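Endo-beta-1,2-glucanase (Talaromyces funiculosus, PDB 6IMV) hydrolyses internal beta-1,2-glucosidic linkages in beta-1,2-glucans, as a fungal member of a glycoside hydrolase family founded with it. Local coordinates at residues S50-S53 against G54-M57; K454-E458 against N459-T463. One frame throughout, in Å; residues are numbered along the deposited sequence.

Contact 1 of 2, residues S50-S53 against G54-M57; sequences SYNS and GNGM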
ATOM      1  N   SER A  50     -11.234   5.363 -10.271  1.00 14.41           N
ATOM      2  CA  SER A  50     -10.581   4.909  -9.034  1.00 14.37           C
ATOM      3  C   SER A  50     -11.548   4.916  -7.843  1.00 14.60           C
ATOM      4  O   SER A  50     -11.257   4.277  -6.833  1.00 13.87           O
ATOM      5  CB  SER A  50      -9.366   5.740  -8.715  1.00 14.27           C
ATOM      6  OG  SER A  50      -9.725   7.087  -8.426  1.00 14.39           O
ATOM      7  N   TYR A  51     -12.653   5.671  -7.927  1.00 13.90           N
ATOM      8  CA  TYR A  51     -13.609   5.703  -6.839  1.00 13.88           C
ATOM      9  C   TYR A  51     -15.009   6.049  -7.356  1.00 13.66           C
ATOM     10  O   TYR A  51     -15.203   6.451  -8.499  1.00 13.35           O
ATOM     11  CB  TYR A  51     -13.137   6.655  -5.736  1.00 14.73           C
ATOM     12  CG  TYR A  51     -13.293   8.127  -6.031  1.00 14.98           C
ATOM     13  CD1 TYR A  51     -12.450   8.784  -6.916  1.00 15.08           C
ATOM     14  CD2 TYR A  51     -14.272   8.870  -5.393  1.00 15.41           C
ATOM     15  CE1 TYR A  51     -12.581  10.142  -7.165  1.00 15.57           C
ATOM     16  CE2 TYR A  51     -14.432  10.222  -5.648  1.00 15.88           C
ATOM     17  CZ  TYR A  51     -13.584  10.858  -6.536  1.00 15.60           C
ATOM     18  OH  TYR A  51     -13.757  12.185  -6.758  1.00 16.36           O
ATOM     19  N   ASN A  52     -15.983   5.830  -6.477  1.00 13.71           N
ATOM     20  CA  ASN A  52     -17.379   6.172  -6.687  1.00 13.95           C
ATOM     21  C   ASN A  52     -17.640   7.488  -5.945  1.00 14.12           C
ATOM     22  O   ASN A  52     -17.630   7.504  -4.739  1.00 13.63           O
ATOM     23  CB  ASN A  52     -18.264   5.020  -6.199  1.00 14.23           C
ATOM     24  CG  ASN A  52     -19.749   5.244  -6.402  1.00 14.71           C
ATOM     25  OD1 ASN A  52     -20.199   6.385  -6.518  1.00 15.14           O
ATOM     26  ND2 ASN A  52     -20.512   4.159  -6.418  1.00 13.60           N
ATOM     27  N   SER A  53     -17.849   8.587  -6.680  1.00 14.82           N
ATOM     28  CA  SER A  53     -18.053   9.908  -6.062  1.00 15.58           C
ATOM     29  C   SER A  53     -19.396   9.980  -5.323  1.00 15.86           C
ATOM     30  O   SER A  53     -19.585  10.829  -4.446  1.00 16.94           O
ATOM     31  CB  SER A  53     -17.935  10.999  -7.081  1.00 16.24           C
ATOM     32  OG  SER A  53     -18.768  10.718  -8.184  1.00 17.38           O
ATOM     33  N   GLY A  54     -20.328   9.086  -5.662  1.00 16.09           N
ATOM     34  CA  GLY A  54     -21.624   9.030  -5.005  1.00 15.59           C
ATOM     35  C   GLY A  54     -21.532   8.587  -3.552  1.00 15.65           C
ATOM     36  O   GLY A  54     -22.267   9.092  -2.706  1.00 15.70           O
ATOM     37  N   ASN A  55     -20.668   7.607  -3.257  1.00 14.89           N
ATOM     38  CA  ASN A  55     -20.568   7.061  -1.891  1.00 14.59           C
ATOM     39  C   ASN A  55     -19.159   7.268  -1.301  1.00 14.30           C
ATOM     40  O   ASN A  55     -18.918   6.906  -0.156  1.00 13.52           O
ATOM     41  CB  ASN A  55     -21.007   5.594  -1.851  1.00 14.37           C
ATOM     42  CG  ASN A  55     -20.131   4.682  -2.685  1.00 14.77           C
ATOM     43  OD1 ASN A  55     -19.029   5.063  -3.082  1.00 13.67           O
ATOM     44  ND2 ASN A  55     -20.611   3.471  -2.931  1.00 14.10           N
ATOM     45  N   GLY A  56     -18.245   7.849  -2.079  1.00 13.90           N
ATOM     46  CA  GLY A  56     -16.901   8.189  -1.616  1.00 14.04           C
ATOM     47  C   GLY A  56     -15.988   6.977  -1.485  1.00 13.65           C
ATOM     48  O   GLY A  56     -14.929   7.083  -0.885  1.00 13.62           O
ATOM     49  N   MET A  57     -16.385   5.835  -2.053  1.00 13.18           N
ATOM     50  CA  MET A  57     -15.673   4.573  -1.862  1.00 13.39           C
ATOM     51  C   MET A  57     -14.728   4.305  -3.038  1.00 12.73           C
ATOM     52  O   MET A  57     -15.067   4.597  -4.185  1.00 12.53           O
ATOM     53  CB  MET A  57     -16.658   3.405  -1.741  1.00 13.78           C
ATOM     54  CG  MET A  57     -17.579   3.509  -0.533  1.00 13.88           C
ATOM     55  SD  MET A  57     -16.686   3.529   1.042  1.00 13.87           S
ATOM     56  CE  MET A  57     -15.734   2.016   0.949  1.00 13.91           C
TER
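N52 lays its side chain across that of N55 at about a right angle, with N52 CB 3.2 Å from N55 OD1 and the two amide planes turned 41° apart. Both amide nitrogens lead to the same carbonyl, S146 O, so one loop oxygen ties the two asparagines together. The other branch of N52 turns back on the chain: OD1 accepts from G54 N at 2.8 Å, the donor tilted out of the carbonyl plane. This i to i+2 bond is made with CG anti to the backbone N (chi1 -178°), and G54 has no beta carbon to crowd OD1. With an alanine in place of N52, G54 N is likely to lose its acceptor and S146 O one of its two amide donors.

The backbone makes a tight reversal that ends in a G1 beta bulge, G56 and M57 both facing N52. G56, at positive phi, sends its N to N52 O at 2.8 Å, while N55 N and M57 N reach the same oxygen only through weak bonds. A straight bond of 2.8 Å from N52 N to M57 O closes the turn from the other direction. N55 fixes the exit with an Asx turn of its own: OD1 takes M57 N at 2.9 Å, the donor standing above the carbonyl plane. N55 CG sits between its backbone N and carbonyl carbon (chi1 63°), and this folds the amide back over the start of the next strand.

On the preceding residue, Y51 CB rests 3.2 Å from M57 O, and the ring goes on to meet H45 and I119. M57, where the outgoing strand 57-64 begins, carries its own side chain off toward T126 and Y127 of helix 112-133.

Contact 2 of 2, residues K454-E458 against N459-T463; sequences KMKAE and NIYNT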
ATOM      1  N   LYS A 454       0.453  11.852  16.747  1.00 16.72           N
ATOM      2  CA  LYS A 454      -0.734  11.434  17.488  1.00 17.07           C
ATOM      3  C   LYS A 454      -0.341  10.360  18.515  1.00 16.75           C
ATOM      4  O   LYS A 454      -0.834  10.363  19.640  1.00 16.25           O
ATOM      5  CB  LYS A 454      -1.805  10.975  16.494  1.00 17.08           C
ATOM      6  CG  LYS A 454      -3.191  10.713  17.071  1.00 17.13           C
ATOM      7  CD  LYS A 454      -4.234  10.514  15.984  1.00 17.15           C
ATOM      8  CE  LYS A 454      -5.535   9.929  16.498  1.00 17.32           C
ATOM      9  NZ  LYS A 454      -6.186  10.815  17.492  1.00 17.08           N
ATOM     10  N   MET A 455       0.570   9.457  18.134  1.00 16.48           N
ATOM     11  CA  MET A 455       1.075   8.429  19.055  1.00 16.45           C
ATOM     12  C   MET A 455       1.743   9.092  20.269  1.00 16.83           C
ATOM     13  O   MET A 455       1.550   8.655  21.409  1.00 16.69           O
ATOM     14  CB  MET A 455       2.079   7.503  18.364  1.00 16.49           C
ATOM     15  CG  MET A 455       1.442   6.552  17.358  1.00 16.54           C
ATOM     16  SD  MET A 455       2.675   5.428  16.646  1.00 16.89           S
ATOM     17  CE  MET A 455       2.695   4.146  17.895  1.00 17.04           C
ATOM     18  N   LYS A 456       2.525  10.148  20.024  1.00 17.38           N
ATOM     19  CA  LYS A 456       3.201  10.883  21.098  1.00 18.45           C
ATOM     20  C   LYS A 456       2.155  11.548  22.000  1.00 18.82           C
ATOM     21  O   LYS A 456       2.246  11.466  23.222  1.00 19.71           O
ATOM     22  CB  LYS A 456       4.183  11.904  20.523  1.00 18.52           C
ATOM     23  CG  LYS A 456       5.485  11.290  20.027  1.00 20.16           C
ATOM     24  CD  LYS A 456       6.343  12.244  19.219  1.00 20.88           C
ATOM     25  CE  LYS A 456       7.632  11.600  18.767  1.00 21.97           C
ATOM     26  NZ  LYS A 456       8.384  12.482  17.848  1.00 22.82           N
ATOM     27  N   ALA A 457       1.143  12.169  21.390  1.00 18.84           N
ATOM     28  CA  ALA A 457       0.074  12.831  22.134  1.00 19.75           C
ATOM     29  C   ALA A 457      -0.720  11.811  22.972  1.00 20.18           C
ATOM     30  O   ALA A 457      -1.212  12.159  24.034  1.00 20.71           O
ATOM     31  CB  ALA A 457      -0.808  13.608  21.194  1.00 19.98           C
ATOM     32  N   GLU A 458      -0.811  10.551  22.519  1.00 20.47           N
ATOM     33  CA  GLU A 458      -1.587   9.514  23.221  1.00 20.88           C
ATOM     34  C   GLU A 458      -0.655   8.612  24.039  1.00 21.37           C
ATOM     35  O   GLU A 458      -1.089   7.599  24.565  1.00 20.56           O
ATOM     36  CB  GLU A 458      -2.441   8.729  22.222  1.00 20.87           C
ATOM     37  CG  GLU A 458      -3.555   9.591  21.649  1.00 22.31           C
ATOM     38  CD  GLU A 458      -4.365   9.047  20.479  1.00 22.32           C
ATOM     39  OE1 GLU A 458      -4.191   7.854  20.117  1.00 24.54           O
ATOM     40  OE2 GLU A 458      -5.160   9.833  19.931  1.00 21.83           O
ATOM     41  N   ASN A 459       0.622   8.993  24.116  1.00 22.47           N
ATOM     42  CA  ASN A 459       1.624   8.355  24.946  1.00 24.36           C
ATOM     43  C   ASN A 459       1.740   6.856  24.623  1.00 22.78           C
ATOM     44  O   ASN A 459       1.885   6.033  25.526  1.00 22.09           O
ATOM     45  CB  ASN A 459       1.345   8.586  26.436  1.00 28.19           C
ATOM     46  CG  ASN A 459       2.566   8.339  27.304  1.00 31.65           C
ATOM     47  OD1 ASN A 459       3.708   8.490  26.864  1.00 34.44           O
ATOM     48  ND2 ASN A 459       2.344   7.942  28.544  1.00 34.31           N
ATOM     49  N   ILE A 460       1.717   6.503  23.332  1.00 20.28           N
ATOM     50  CA  ILE A 460       2.028   5.131  22.922  1.00 17.91           C
ATOM     51  C   ILE A 460       3.301   5.087  22.055  1.00 17.24           C
ATOM     52  O   ILE A 460       3.790   3.998  21.732  1.00 16.46           O
ATOM     53  CB  ILE A 460       0.818   4.477  22.227  1.00 17.66           C
ATOM     54  CG1 ILE A 460       0.342   5.263  21.000  1.00 17.39           C
ATOM     55  CG2 ILE A 460      -0.314   4.237  23.232  1.00 17.46           C
ATOM     56  CD1 ILE A 460      -0.691   4.524  20.172  1.00 17.05           C
ATOM     57  N   TYR A 461       3.854   6.251  21.694  1.00 16.65           N
ATOM     58  CA  TYR A 461       5.066   6.323  20.862  1.00 17.06           C
ATOM     59  C   TYR A 461       6.247   5.608  21.539  1.00 17.13           C
ATOM     60  O   TYR A 461       6.959   4.821  20.898  1.00 16.91           O
ATOM     61  CB  TYR A 461       5.420   7.776  20.541  1.00 17.31           C
ATOM     62  CG  TYR A 461       6.691   7.914  19.744  1.00 17.18           C
ATOM     63  CD1 TYR A 461       6.678   7.791  18.363  1.00 17.05           C
ATOM     64  CD2 TYR A 461       7.911   8.120  20.371  1.00 16.82           C
ATOM     65  CE1 TYR A 461       7.846   7.898  17.621  1.00 17.62           C
ATOM     66  CE2 TYR A 461       9.085   8.225  19.642  1.00 17.01           C
ATOM     67  CZ  TYR A 461       9.052   8.108  18.264  1.00 16.30           C
ATOM     68  OH  TYR A 461      10.198   8.197  17.537  1.00 16.25           O
ATOM     69  N   ASN A 462       6.458   5.875  22.834  1.00 17.27           N
ATOM     70  CA  ASN A 462       7.610   5.317  23.556  1.00 17.49           C
ATOM     71  C   ASN A 462       7.511   3.789  23.587  1.00 16.40           C
ATOM     72  O   ASN A 462       8.529   3.114  23.419  1.00 16.23           O
ATOM     73  CB  ASN A 462       7.765   5.893  24.970  1.00 17.76           C
ATOM     74  CG  ASN A 462       8.268   7.319  24.953  1.00 19.10           C
ATOM     75  OD1 ASN A 462       8.749   7.800  23.934  1.00 19.45           O
ATOM     76  ND2 ASN A 462       8.154   8.013  26.070  1.00 21.09           N
ATOM     77  N   THR A 463       6.298   3.265  23.777  1.00 15.57           N
ATOM     78  CA  THR A 463       6.067   1.818  23.803  1.00 15.71           C
ATOM     79  C   THR A 463       6.422   1.195  22.449  1.00 15.02           C
ATOM     80  O   THR A 463       7.077   0.142  22.398  1.00 15.52           O
ATOM     81  CB  THR A 463       4.618   1.484  24.177  1.00 16.35           C
ATOM     82  OG1 THR A 463       4.390   1.977  25.496  1.00 16.84           O
ATOM     83  CG2 THR A 463       4.330  -0.001  24.145  1.00 16.67           C
TER
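A Schellman motif ends helix 448-457 here, with M455 and K456 offering the carbonyls and I460 and N459 the N-H groups. I460 N reaches back to M455 O at 2.9 Å in a nearly straight bond (163°). Inside that loop N459 N bonds to K456 O at 3.1 Å, coming from well above the carbonyl plane. N459 is the C-prime residue, and its positive phi swings the chain off the helix axis. M455 O takes a second, weak bond from Y461 N, the first residue of helix 461-475.

M455 and I460 supply the apolar side of the turn. Their side chains cross at about a right angle, M455 CB lying 3.9 Å from I460 CG1, and the methionine's bent end brings CE alongside as well. Both lean on Y174 of helix 163-182 and F260 of helix 252-261, so the corner between two consecutive helices is pressed against two others, consistent with the alpha/alpha barrel expected for this enzyme.

Around the other side, K456 and Y461 run side by side, pointing the same way. K456 CG touches Y461 CB at 3.6 Å, and the extended lysine chain then carries CE over the ring centre, 3.6 Å from the centroid and only 4° off the normal, a CH-pi contact. NZ follows over the same face at 4.7 Å from the centroid, a cation-pi pair. With CG anti to the backbone N (chi1 177°), Y461 holds its ring beneath that lysine, and its OH is anchored by D316.

Across the helix end, K454 NZ of the last turn meets E458 OE2, one residue beyond the helix, on the syn side at 2.8 Å, a salt bridge. Q196 also binds this ammonium, and Y174 contributes a cation-pi contact to it and a hydroxyl to E458 OE1.

In the fold
Contact 1 is a tight hairpin turn leading from a short strand into strand 57-64, contact 2 a corner between helix 448-457 and helix 461-475. They do not touch: their centres lie 33 Å apart and their nearest atoms about 20 Å. Contact 1 is the one tied to the sugar site, since the strand it opens carries D60, which lines the glucose pocket with F77, K82 and D434; even so, the side chain of M57 stays about 14 Å from a bound glucose. Contact 2, centred 23 Å from the middle of the chain, lies at the surface among helices and includes none of the pocket residues.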